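PDB 5GVJ: enoyl-[acyl-carrier-protein] reductase [FMN] from Thermotoga maritima, which probably catalyses the NADH-dependent reduction of enoyl-[acyl-carrier-protein], using FMN as cofactor, as the reducing step of bacterial fatty acid elongation. Local coordinates for residues I13-L18 and D296-F301; A120-A125 and S160-I165; G140-G145 and E149-V154; P206-K211 and S274-Q279. The protein carries 1 engineered substitution. One frame throughout, in Å; residues are numbered along the deposited sequence.

Contact 1. Residues I13-L18 and D296-F301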
loop_
_atom_site.group_PDB
_atom_site.type_symbol
_atom_site.label_atom_id
_atom_site.label_comp_id
_atom_site.label_asym_id
_atom_site.label_seq_id
_atom_site.Cartn_x
_atom_site.Cartn_y
_atom_site.Cartn_z
ATOM N N ILE A 13 -1.179 19.509 -18.702
ATOM C CA ILE A 13 -1.367 20.207 -17.439
ATOM C C ILE A 13 0.001 20.450 -16.821
ATOM O O ILE A 13 1.014 19.884 -17.238
ATOM C CB ILE A 13 -2.270 19.432 -16.466
ATOM C CG1 ILE A 13 -1.651 18.057 -16.157
ATOM C CG2 ILE A 13 -3.650 19.262 -17.049
ATOM C CD1 ILE A 13 -2.547 17.173 -15.315
ATOM N N GLU A 14 0.006 21.288 -15.790
ATOM C CA GLU A 14 1.244 21.714 -15.162
ATOM C C GLU A 14 1.728 20.700 -14.131
ATOM O O GLU A 14 2.937 20.473 -14.006
ATOM C CB GLU A 14 1.030 23.089 -14.523
ATOM C CG GLU A 14 2.251 23.707 -13.891
ATOM C CD GLU A 14 1.983 25.098 -13.325
ATOM O OE1 GLU A 14 0.804 25.524 -13.289
ATOM O OE2 GLU A 14 2.959 25.763 -12.920
ATOM N N HIS A 15 0.811 20.087 -13.375
ATOM C CA HIS A 15 1.243 19.236 -12.277
ATOM C C HIS A 15 0.683 17.829 -12.448
ATOM O O HIS A 15 -0.455 17.669 -12.895
ATOM C CB HIS A 15 0.796 19.771 -10.902
ATOM C CG HIS A 15 1.070 21.225 -10.694
ATOM N ND1 HIS A 15 2.344 21.747 -10.685
ATOM C CD2 HIS A 15 0.230 22.269 -10.483
ATOM C CE1 HIS A 15 2.279 23.053 -10.482
ATOM N NE2 HIS A 15 1.010 23.393 -10.355
ATOM N N PRO A 16 1.449 16.791 -12.072
ATOM C CA PRO A 16 1.006 15.396 -12.260
ATOM C C PRO A 16 0.085 14.929 -11.135
ATOM O O PRO A 16 0.347 13.933 -10.456
ATOM C CB PRO A 16 2.339 14.639 -12.272
ATOM C CG PRO A 16 3.157 15.422 -11.228
ATOM C CD PRO A 16 2.796 16.874 -11.485
ATOM N N ILE A 17 -0.998 15.674 -10.921
ATOM C CA ILE A 17 -1.872 15.513 -9.766
ATOM C C ILE A 17 -3.316 15.549 -10.248
ATOM O O ILE A 17 -3.730 16.526 -10.880
ATOM C CB ILE A 17 -1.612 16.609 -8.718
ATOM C CG1 ILE A 17 -0.164 16.507 -8.205
ATOM C CG2 ILE A 17 -2.603 16.507 -7.569
ATOM C CD1 ILE A 17 0.244 17.655 -7.256
ATOM N N LEU A 18 -4.072 14.478 -9.982
ATOM C CA LEU A 18 -5.497 14.428 -10.293
ATOM C C LEU A 18 -6.307 14.404 -9.003
ATOM O O LEU A 18 -5.853 13.876 -7.989
ATOM C CB LEU A 18 -5.883 13.186 -11.121
ATOM C CG LEU A 18 -5.076 12.601 -12.281
ATOM C CD1 LEU A 18 -5.952 11.625 -13.095
ATOM C CD2 LEU A 18 -4.415 13.628 -13.159
ATOM N N ASP A 296 2.155 22.276 -1.216
ATOM C CA ASP A 296 2.795 21.437 -0.201
ATOM C C ASP A 296 3.210 20.083 -0.778
ATOM O O ASP A 296 4.253 19.535 -0.392
ATOM C CB ASP A 296 1.853 21.233 0.984
ATOM C CG ASP A 296 1.517 22.529 1.704
ATOM O OD1 ASP A 296 2.277 23.523 1.591
ATOM O OD2 ASP A 296 0.482 22.534 2.397
ATOM N N ILE A 297 2.385 19.512 -1.669
ATOM C CA ILE A 297 2.748 18.247 -2.321
ATOM C C ILE A 297 4.082 18.391 -3.035
ATOM O O ILE A 297 4.995 17.571 -2.872
ATOM C CB ILE A 297 1.666 17.800 -3.325
ATOM C CG1 ILE A 297 0.311 17.500 -2.685
ATOM C CG2 ILE A 297 2.159 16.601 -4.146
ATOM C CD1 ILE A 297 0.390 16.972 -1.329
ATOM N N LEU A 298 4.191 19.417 -3.876
ATOM C CA LEU A 298 5.374 19.590 -4.708
ATOM C C LEU A 298 6.613 19.828 -3.858
ATOM O O LEU A 298 7.694 19.299 -4.151
ATOM C CB LEU A 298 5.144 20.750 -5.682
ATOM C CG LEU A 298 4.477 20.454 -7.034
ATOM C CD1 LEU A 298 3.466 19.334 -6.964
ATOM C CD2 LEU A 298 3.816 21.709 -7.614
ATOM N N LYS A 299 6.476 20.620 -2.798
ATOM C CA LYS A 299 7.617 20.909 -1.940
ATOM C C LYS A 299 8.101 19.645 -1.249
ATOM O O LYS A 299 9.298 19.351 -1.229
ATOM C CB LYS A 299 7.233 21.975 -0.906
ATOM C CG LYS A 299 8.360 22.383 0.024
ATOM C CD LYS A 299 7.952 23.612 0.847
ATOM C CE LYS A 299 9.043 24.049 1.818
ATOM N NZ LYS A 299 9.289 23.013 2.867
ATOM N N GLU A 300 7.172 18.879 -0.683
ATOM C CA GLU A 300 7.546 17.672 0.034
ATOM C C GLU A 300 8.042 16.591 -0.916
ATOM O O GLU A 300 8.946 15.827 -0.558
ATOM C CB GLU A 300 6.352 17.175 0.851
ATOM C CG GLU A 300 6.649 15.934 1.689
ATOM C CD GLU A 300 5.510 15.588 2.635
ATOM O OE1 GLU A 300 5.433 16.194 3.724
ATOM O OE2 GLU A 300 4.684 14.717 2.286
ATOM N N PHE A 301 7.476 16.516 -2.127
ATOM C CA PHE A 301 7.981 15.574 -3.123
ATOM C C PHE A 301 9.462 15.821 -3.382
ATOM O O PHE A 301 10.279 14.893 -3.335
ATOM C CB PHE A 301 7.172 15.700 -4.418
ATOM C CG PHE A 301 7.778 14.964 -5.585
ATOM C CD1 PHE A 301 7.487 13.627 -5.806
ATOM C CD2 PHE A 301 8.649 15.607 -6.455
ATOM C CE1 PHE A 301 8.046 12.946 -6.887
ATOM C CE2 PHE A 301 9.208 14.937 -7.520
ATOM C CZ PHE A 301 8.914 13.602 -7.731
#
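H15 and I17 lean on I297 and L298 where the first strand of a TIM-barrel fold, residues 17-18, meets the long C-terminal helix 290-309 running over the outside of the barrel. The apolar contacts centre on I17. Its gamma carbon CG1 lies beside the backbone N (chi1 -62°) and the chain then runs out extended, so that the single methyl CD1 meets two helix residues: it lies 3.6 Å from L298 CD1 and 3.8 Å from I297 CG2. Branched aliphatic side chains suit this buried seam, since neighbouring helix positions can offer methyls to one strand residue. M179 of helix 176-185 packs on both P16 and I297, tying a second helix into the same layer.

The backbone turns at P16, the centre of an inverse gamma turn with a weak bond from I17 N to H15 O, and the CB atoms of H15 and I17 both point toward the helix.

The remaining contact is between a methyl and an aromatic ring. L298 crosses H15 at about a right angle and approaches the imidazole obliquely. E14 CG lies over one face of that ring, while L298 CD2 comes to 3.4 Å from H15 ND1.

Contact 2. Residues A120-A125 and S160-I165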
loop_
_atom_site.group_PDB
_atom_site.type_symbol
_atom_site.label_atom_id
_atom_site.label_comp_id
_atom_site.label_asym_id
_atom_site.label_seq_id
_atom_site.Cartn_x
_atom_site.Cartn_y
_atom_site.Cartn_z
ATOM N N ALA A 120 -8.100 -2.186 -11.064
ATOM C CA ALA A 120 -7.645 -2.766 -9.809
ATOM C C ALA A 120 -6.893 -4.061 -10.058
ATOM O O ALA A 120 -6.625 -4.822 -9.115
ATOM C CB ALA A 120 -8.831 -2.985 -8.862
ATOM N N SER A 121 -6.531 -4.328 -11.307
ATOM C CA SER A 121 -5.848 -5.566 -11.614
ATOM C C SER A 121 -4.809 -5.324 -12.691
ATOM O O SER A 121 -4.883 -4.376 -13.474
ATOM C CB SER A 121 -6.823 -6.657 -12.067
ATOM O OG SER A 121 -7.419 -6.302 -13.304
ATOM N N ASP A 122 -3.841 -6.229 -12.709
ATOM C CA ASP A 122 -2.816 -6.254 -13.733
ATOM C C ASP A 122 -3.393 -6.674 -15.082
ATOM O O ASP A 122 -3.027 -6.124 -16.129
ATOM C CB ASP A 122 -1.730 -7.223 -13.274
ATOM C CG ASP A 122 -0.596 -7.296 -14.224
ATOM O OD1 ASP A 122 -0.151 -6.226 -14.689
ATOM O OD2 ASP A 122 -0.136 -8.423 -14.502
ATOM N N SER A 123 -4.296 -7.655 -15.075
ATOM C CA SER A 123 -4.865 -8.151 -16.323
ATOM C C SER A 123 -5.720 -7.082 -16.996
ATOM O O SER A 123 -5.621 -6.870 -18.209
ATOM C CB SER A 123 -5.687 -9.411 -16.059
ATOM O OG SER A 123 -6.722 -9.134 -15.130
ATOM N N LEU A 124 -6.569 -6.395 -16.225
ATOM C CA LEU A 124 -7.388 -5.347 -16.830
ATOM C C LEU A 124 -6.516 -4.247 -17.415
ATOM O O LEU A 124 -6.786 -3.757 -18.519
ATOM C CB LEU A 124 -8.380 -4.768 -15.816
ATOM C CG LEU A 124 -9.304 -3.681 -16.378
ATOM C CD1 LEU A 124 -10.091 -4.194 -17.583
ATOM C CD2 LEU A 124 -10.265 -3.123 -15.325
ATOM N N ALA A 125 -5.456 -3.857 -16.701
ATOM C CA ALA A 125 -4.549 -2.843 -17.231
ATOM C C ALA A 125 -4.016 -3.243 -18.598
ATOM O O ALA A 125 -4.044 -2.447 -19.545
ATOM C CB ALA A 125 -3.396 -2.594 -16.257
ATOM N N SER A 160 2.681 -0.977 -13.485
ATOM C CA SER A 160 3.652 -0.205 -14.253
ATOM C C SER A 160 4.638 -1.110 -14.985
ATOM O O SER A 160 5.083 -0.783 -16.090
ATOM C CB SER A 160 4.390 0.786 -13.352
ATOM O OG SER A 160 5.078 0.135 -12.302
ATOM N N ARG A 161 4.987 -2.249 -14.399
ATOM C CA ARG A 161 5.868 -3.179 -15.097
ATOM C C ARG A 161 5.181 -3.858 -16.276
ATOM O O ARG A 161 5.871 -4.312 -17.199
ATOM C CB ARG A 161 6.389 -4.231 -14.125
ATOM C CG ARG A 161 7.324 -3.660 -13.084
ATOM C CD ARG A 161 7.889 -4.767 -12.225
ATOM N NE ARG A 161 8.623 -4.242 -11.078
ATOM C CZ ARG A 161 9.941 -4.065 -11.050
ATOM N NH1 ARG A 161 10.680 -4.367 -12.111
ATOM N NH2 ARG A 161 10.517 -3.601 -9.952
ATOM N N SER A 162 3.846 -3.928 -16.277
ATOM C CA SER A 162 3.120 -4.682 -17.294
ATOM C C SER A 162 2.750 -3.874 -18.529
ATOM O O SER A 162 2.477 -4.480 -19.569
ATOM C CB SER A 162 1.825 -5.255 -16.724
ATOM O OG SER A 162 2.068 -6.179 -15.690
ATOM N N VAL A 163 2.684 -2.541 -18.445
ATOM C CA VAL A 163 2.256 -1.727 -19.580
ATOM C C VAL A 163 3.352 -0.731 -19.936
ATOM O O VAL A 163 4.240 -0.426 -19.134
ATOM C CB VAL A 163 0.932 -0.989 -19.299
ATOM C CG1 VAL A 163 -0.181 -1.993 -19.037
ATOM C CG2 VAL A 163 1.093 -0.034 -18.106
ATOM N N ASN A 164 3.280 -0.214 -21.163
ATOM C CA ASN A 164 4.153 0.884 -21.548
ATOM C C ASN A 164 3.493 2.255 -21.420
ATOM O O ASN A 164 4.212 3.259 -21.367
ATOM C CB ASN A 164 4.659 0.692 -22.984
ATOM C CG ASN A 164 5.813 -0.284 -23.068
ATOM O OD1 ASN A 164 6.747 -0.216 -22.275
ATOM N ND2 ASN A 164 5.751 -1.204 -24.028
ATOM N N ILE A 165 2.164 2.327 -21.375
ATOM C CA ILE A 165 1.465 3.607 -21.222
ATOM C C ILE A 165 1.673 4.091 -19.791
ATOM O O ILE A 165 1.979 3.271 -18.915
ATOM C CB ILE A 165 -0.032 3.490 -21.548
ATOM C CG1 ILE A 165 -0.692 2.397 -20.704
ATOM C CG2 ILE A 165 -0.242 3.209 -23.031
ATOM C CD1 ILE A 165 -2.208 2.391 -20.789
#
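D122 and S162 join two neighbouring helices of the TIM-barrel shell, the start of helix 122-130 and the last turn of helix 152-162. The polar contact is a hydrogen bond from S162 OG to D122 OD1, modelled at 2.4 Å; this is so short that the exact length is doubtful. D122 stretches across the gap because its CG is trans to the backbone N (chi1 -178°), and its other oxygen, OD2, forms a salt bridge with R126 one turn further along the same helix. Aspartate thus suits a place where a hydroxyl and a guanidinium must both be met by a short acid. With an alanine here, S162 OG would probably be left without this acceptor and R126 without its carboxylate.

Apolar packing is lighter. A125 CB faces V163, the first residue to leave helical geometry after helix 152-162, and lies 4.3 Å from V163 CG1; a small methyl fits between the helix and V163, whose CG1 is nearer A125 O, at 3.9 Å.

S121 caps the N-terminus of helix 122-130. Its short side chain ends in a hydroxyl that can fold back on the first turn: OG accepts from L124 N at 3.0 Å, with an N-H...O angle of 154°.

Contact 3. Residues G140-G145 and E149-V154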
loop_
_atom_site.group_PDB
_atom_site.type_symbol
_atom_site.label_atom_id
_atom_site.label_comp_id
_atom_site.label_asym_id
_atom_site.label_seq_id
_atom_site.Cartn_x
_atom_site.Cartn_y
_atom_site.Cartn_z
ATOM N N GLY A 140 -5.441 1.336 -5.623
ATOM C CA GLY A 140 -5.346 0.384 -4.534
ATOM C C GLY A 140 -6.560 0.417 -3.624
ATOM O O GLY A 140 -7.288 1.414 -3.523
ATOM N N MET A 141 -6.781 -0.713 -2.946
ATOM C CA MET A 141 -7.968 -0.913 -2.114
ATOM C C MET A 141 -7.969 -0.088 -0.829
ATOM O O MET A 141 -8.962 -0.152 -0.095
ATOM C CB MET A 141 -8.112 -2.395 -1.771
ATOM C CG MET A 141 -6.901 -2.971 -1.087
ATOM S SD MET A 141 -7.145 -2.974 0.693
ATOM C CE MET A 141 -8.356 -4.295 0.840
ATOM N N GLU A 142 -6.917 0.676 -0.526
ATOM C CA GLU A 142 -7.014 1.615 0.589
ATOM C C GLU A 142 -7.839 2.845 0.243
ATOM O O GLU A 142 -8.094 3.670 1.126
ATOM C CB GLU A 142 -5.629 2.077 1.062
ATOM C CG GLU A 142 -4.645 2.451 -0.057
ATOM C CD GLU A 142 -3.754 1.275 -0.442
ATOM O OE1 GLU A 142 -4.266 0.312 -1.048
ATOM O OE2 GLU A 142 -2.550 1.304 -0.108
ATOM N N SER A 143 -8.241 3.004 -1.011
ATOM C CA SER A 143 -9.037 4.167 -1.357
ATOM C C SER A 143 -10.458 4.005 -0.817
ATOM O O SER A 143 -10.870 2.924 -0.382
ATOM C CB SER A 143 -9.032 4.387 -2.868
ATOM O OG SER A 143 -9.553 3.268 -3.543
ATOM N N GLY A 144 -11.209 5.118 -0.824
ATOM C CA GLY A 144 -12.595 5.084 -0.409
ATOM C C GLY A 144 -13.526 4.628 -1.525
ATOM O O GLY A 144 -13.170 4.583 -2.704
ATOM N N GLY A 145 -14.744 4.275 -1.131
ATOM C CA GLY A 145 -15.732 3.863 -2.105
ATOM C C GLY A 145 -15.495 2.436 -2.554
ATOM O O GLY A 145 -14.833 1.642 -1.879
ATOM N N GLU A 149 -9.080 -5.597 -4.713
ATOM C CA GLU A 149 -8.463 -6.407 -3.678
ATOM C C GLU A 149 -6.999 -6.078 -3.433
ATOM O O GLU A 149 -6.490 -6.383 -2.348
ATOM C CB GLU A 149 -8.574 -7.894 -4.038
ATOM C CG GLU A 149 -9.868 -8.251 -4.732
ATOM C CD GLU A 149 -10.172 -9.735 -4.659
ATOM O OE1 GLU A 149 -9.567 -10.506 -5.445
ATOM O OE2 GLU A 149 -11.005 -10.123 -3.804
ATOM N N VAL A 150 -6.315 -5.465 -4.397
ATOM C CA VAL A 150 -4.873 -5.247 -4.314
ATOM C C VAL A 150 -4.595 -3.870 -3.719
ATOM O O VAL A 150 -5.288 -2.891 -4.034
ATOM C CB VAL A 150 -4.228 -5.397 -5.705
ATOM C CG1 VAL A 150 -2.699 -5.405 -5.586
ATOM C CG2 VAL A 150 -4.725 -6.672 -6.381
ATOM N N THR A 151 -3.570 -3.785 -2.869
ATOM C CA THR A 151 -3.180 -2.501 -2.299
ATOM C C THR A 151 -2.337 -1.707 -3.286
ATOM O O THR A 151 -1.779 -2.246 -4.244
ATOM C CB THR A 151 -2.372 -2.672 -1.014
ATOM O OG1 THR A 151 -1.096 -3.225 -1.354
ATOM C CG2 THR A 151 -3.094 -3.596 -0.031
ATOM N N THR A 152 -2.220 -0.405 -3.015
ATOM C CA THR A 152 -1.471 0.483 -3.903
ATOM C C THR A 152 -0.019 0.053 -4.024
ATOM O O THR A 152 0.546 0.045 -5.126
ATOM C CB THR A 152 -1.555 1.920 -3.385
ATOM O OG1 THR A 152 -2.918 2.335 -3.397
ATOM C CG2 THR A 152 -0.741 2.878 -4.258
ATOM N N PHE A 153 0.600 -0.298 -2.895
ATOM C CA PHE A 153 2.024 -0.596 -2.882
ATOM C C PHE A 153 2.360 -1.698 -3.865
ATOM O O PHE A 153 3.374 -1.629 -4.571
ATOM C CB PHE A 153 2.452 -1.003 -1.472
ATOM C CG PHE A 153 3.872 -0.704 -1.179
ATOM C CD1 PHE A 153 4.229 0.517 -0.636
ATOM C CD2 PHE A 153 4.857 -1.624 -1.480
ATOM C CE1 PHE A 153 5.550 0.809 -0.389
ATOM C CE2 PHE A 153 6.176 -1.344 -1.225
ATOM C CZ PHE A 153 6.523 -0.120 -0.677
ATOM N N VAL A 154 1.514 -2.723 -3.921
ATOM C CA VAL A 154 1.724 -3.846 -4.825
ATOM C C VAL A 154 1.224 -3.515 -6.229
ATOM O O VAL A 154 1.895 -3.782 -7.235
ATOM C CB VAL A 154 1.020 -5.093 -4.258
ATOM C CG1 VAL A 154 1.004 -6.216 -5.293
ATOM C CG2 VAL A 154 1.697 -5.558 -2.948
HETATM O O HOH W 1 -0.325 -0.212 0.111
#
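E142 and T152 meet where the loop after barrel strand 136-139 folds against the N-terminus of helix 152-162, in a TIM-barrel region that binds FMN: G144 contacts the cofactor in another structure of this protein. T152 N, in the first turn of the helix, donates to E142 OE1 at 2.9 Å, coming from above the carboxylate plane; a longer bond to OE2 is weak. A glutamate suits this place, since its negative charge probably interacts favourably with the positive end of the helix dipole. E142 OE2 has further donors: a water at 2.7 Å, which in turn accepts from F153 N, and T151 OG1 of the second subunit. The dimer repeats that last bond the other way round, so the hydroxyl of T151, at the N-cap position, is satisfied by E142 of the second subunit. T152 OG1 is satisfied separately, by G171 O.

The backbones are tied by M141 N, which donates to V150 O at 2.9 Å from 28° outside the carbonyl plane. V150 O also takes a CA-H...O contact from G140 CA at 3.3 Å. That approach explains the glycine, because a CB on G140 would collide with T152 OG1. M141 lies alongside T151, its CG 4.0 Å from T151 CG2.

Within the loop, residues 140-143 form a type I beta turn. G140 O, its acceptor, is gripped twice: by S143 N at 3.1 Å and by S143 OG, whose 2.9 Å bond runs nearly along the C=O axis.

Contact 4. Residues P206-K211 and S274-Q279. Engineered in segment 274-279: A276 (natural residue Met).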
loop_
_atom_site.group_PDB
_atom_site.type_symbol
_atom_site.label_atom_id
_atom_site.label_comp_id
_atom_site.label_asym_id
_atom_site.label_seq_id
_atom_site.Cartn_x
_atom_site.Cartn_y
_atom_site.Cartn_z
ATOM N N PRO A 206 -19.912 20.398 5.415
ATOM C CA PRO A 206 -18.866 20.605 6.435
ATOM C C PRO A 206 -18.631 19.406 7.340
ATOM O O PRO A 206 -17.493 19.178 7.768
ATOM C CB PRO A 206 -19.393 21.812 7.226
ATOM C CG PRO A 206 -20.200 22.584 6.228
ATOM C CD PRO A 206 -20.863 21.528 5.359
ATOM N N VAL A 207 -19.669 18.619 7.628
ATOM C CA VAL A 207 -19.507 17.448 8.490
ATOM C C VAL A 207 -18.626 16.408 7.811
ATOM O O VAL A 207 -17.819 15.725 8.462
ATOM C CB VAL A 207 -20.886 16.867 8.848
ATOM C CG1 VAL A 207 -20.739 15.478 9.414
ATOM C CG2 VAL A 207 -21.600 17.781 9.836
ATOM N N TYR A 208 -18.800 16.244 6.498
ATOM C CA TYR A 208 -17.944 15.346 5.730
ATOM C C TYR A 208 -16.483 15.733 5.905
ATOM O O TYR A 208 -15.632 14.883 6.191
ATOM C CB TYR A 208 -18.352 15.393 4.259
ATOM C CG TYR A 208 -18.079 14.146 3.455
ATOM C CD1 TYR A 208 -16.778 13.757 3.145
ATOM C CD2 TYR A 208 -19.125 13.373 2.973
ATOM C CE1 TYR A 208 -16.532 12.611 2.389
ATOM C CE2 TYR A 208 -18.890 12.232 2.218
ATOM C CZ TYR A 208 -17.592 11.856 1.929
ATOM O OH TYR A 208 -17.363 10.726 1.176
ATOM N N LYS A 209 -16.184 17.028 5.773
ATOM C CA LYS A 209 -14.813 17.502 5.945
ATOM C C LYS A 209 -14.314 17.250 7.365
ATOM O O LYS A 209 -13.181 16.791 7.568
ATOM C CB LYS A 209 -14.731 18.989 5.596
ATOM C CG LYS A 209 -15.022 19.280 4.116
ATOM C CD LYS A 209 -14.893 20.764 3.799
ATOM C CE LYS A 209 -15.346 21.088 2.368
ATOM N NZ LYS A 209 -15.178 22.537 2.103
ATOM N N GLU A 210 -15.155 17.530 8.362
ATOM C CA GLU A 210 -14.743 17.348 9.750
ATOM C C GLU A 210 -14.455 15.882 10.049
ATOM O O GLU A 210 -13.538 15.566 10.813
ATOM C CB GLU A 210 -15.824 17.882 10.696
ATOM C CG GLU A 210 -16.043 19.398 10.632
ATOM C CD GLU A 210 -17.387 19.844 11.228
ATOM O OE1 GLU A 210 -17.740 21.043 11.082
ATOM O OE2 GLU A 210 -18.089 18.995 11.833
ATOM N N LYS A 211 -15.245 14.969 9.478
ATOM C CA LYS A 211 -15.010 13.551 9.728
ATOM C C LYS A 211 -13.685 13.091 9.127
ATOM O O LYS A 211 -12.971 12.287 9.738
ATOM C CB LYS A 211 -16.174 12.715 9.191
ATOM C CG LYS A 211 -17.443 12.895 10.016
ATOM C CD LYS A 211 -17.218 12.375 11.435
ATOM C CE LYS A 211 -18.005 13.188 12.470
ATOM N NZ LYS A 211 -18.949 12.358 13.274
ATOM N N SER A 274 -23.314 7.315 3.703
ATOM C CA SER A 274 -22.142 6.477 3.464
ATOM C C SER A 274 -20.961 7.393 3.166
ATOM O O SER A 274 -20.927 8.061 2.127
ATOM C CB SER A 274 -22.390 5.498 2.319
ATOM O OG SER A 274 -23.194 4.422 2.765
ATOM N N PHE A 275 -19.995 7.436 4.083
ATOM C CA PHE A 275 -18.880 8.373 3.979
ATOM C C PHE A 275 -17.712 7.649 3.314
ATOM O O PHE A 275 -16.825 7.117 3.979
ATOM C CB PHE A 275 -18.532 8.932 5.353
ATOM C CG PHE A 275 -19.569 9.885 5.879
ATOM C CD1 PHE A 275 -20.730 9.411 6.474
ATOM C CD2 PHE A 275 -19.399 11.253 5.746
ATOM C CE1 PHE A 275 -21.698 10.290 6.947
ATOM C CE2 PHE A 275 -20.363 12.139 6.219
ATOM C CZ PHE A 275 -21.511 11.652 6.816
ATOM N N ALA A 276 -17.728 7.640 1.979
ATOM C CA ALA A 276 -16.740 6.935 1.157
ATOM C C ALA A 276 -15.426 7.703 1.186
ATOM O O ALA A 276 -15.174 8.583 0.361
ATOM C CB ALA A 276 -17.247 6.784 -0.273
ATOM N N VAL A 277 -14.576 7.379 2.155
ATOM C CA VAL A 277 -13.269 8.009 2.266
ATOM C C VAL A 277 -12.232 6.913 2.484
ATOM O O VAL A 277 -12.523 5.857 3.056
ATOM C CB VAL A 277 -13.214 9.080 3.394
ATOM C CG1 VAL A 277 -14.601 9.658 3.686
ATOM C CG2 VAL A 277 -12.573 8.548 4.638
ATOM N N GLY A 278 -11.017 7.163 1.990
ATOM C CA GLY A 278 -9.960 6.178 2.033
ATOM C C GLY A 278 -9.138 6.268 3.300
ATOM O O GLY A 278 -9.325 7.146 4.141
ATOM N N GLN A 279 -8.201 5.322 3.427
ATOM C CA GLN A 279 -7.346 5.293 4.603
ATOM C C GLN A 279 -6.469 6.528 4.687
ATOM O O GLN A 279 -6.007 6.874 5.779
ATOM C CB GLN A 279 -6.481 4.013 4.600
ATOM C CG GLN A 279 -7.301 2.736 4.785
ATOM C CD GLN A 279 -6.434 1.488 4.887
ATOM O OE1 GLN A 279 -5.216 1.557 4.746
ATOM N NE2 GLN A 279 -7.066 0.340 5.136
#
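Y208 pushes its ring from helix 206-214 into the loop 274-279, where F275 and V277 receive it; both also pack on L234 of strand 231-234, in the small antiparallel sheet beside the TIM barrel. The tight part is aromatic. F275 CD2 sits over one face of the tyrosine ring, near its rim and 3.5 Å from Y208 CD2; the rings are oblique, with planes at 42° and centroids 5.1 Å apart, and the two side chains slide past each other in opposite directions. The phenol reaches this far because Y208 CG is swung opposite the backbone N (chi1 -152°). V277, pointing against Y208, comes obliquely on the same side of the ring as F275, its CG1 3.8 Å from Y208 CE1. V277 also packs on T194, which binds FMN in another structure of this protein. At the phenol's end lies A276, an engineered residue at the centre of an inverse gamma turn; Y208 OH donates weakly to A276 O at 3.2 Å. A flat ring suits the slot, giving carbon contact along its length and a hydroxyl at its end. A leucine in its place would lose the weak bond to the A276 carbonyl and would probably leave a gap beside F275 and V277.

The outer side is looser. V207 and K211 approach the far end of the F275 ring only loosely: the chain of K211 turns away beyond its CB, and V207 CG1 stays 4.6 Å from F275 CE2.

How the contacts relate
Contacts 1 to 3 use strands, loops and helices of the TIM barrel; contact 4 lies beside the small antiparallel sheet next to it. Contact 1 joins the chain's two ends and encloses the others along the sequence; contact 3 is nested within contact 2, and contact 4 follows both. Contacts 2 and 3 share helix 152-162, touching it at its two ends, with centres 15 Å apart. Contacts 3 and 4 meet directly, E142 O lying 2.8 Å from Q279 N, a probable hydrogen bond joining two loops near the FMN-binding residues. Contacts 2 and 4 lie on opposite sides of the chain's centre, about 30 Å apart between centres. Contacts 1, 2 and 3 touch the second subunit, and contact 4 reaches it through Q279 alone.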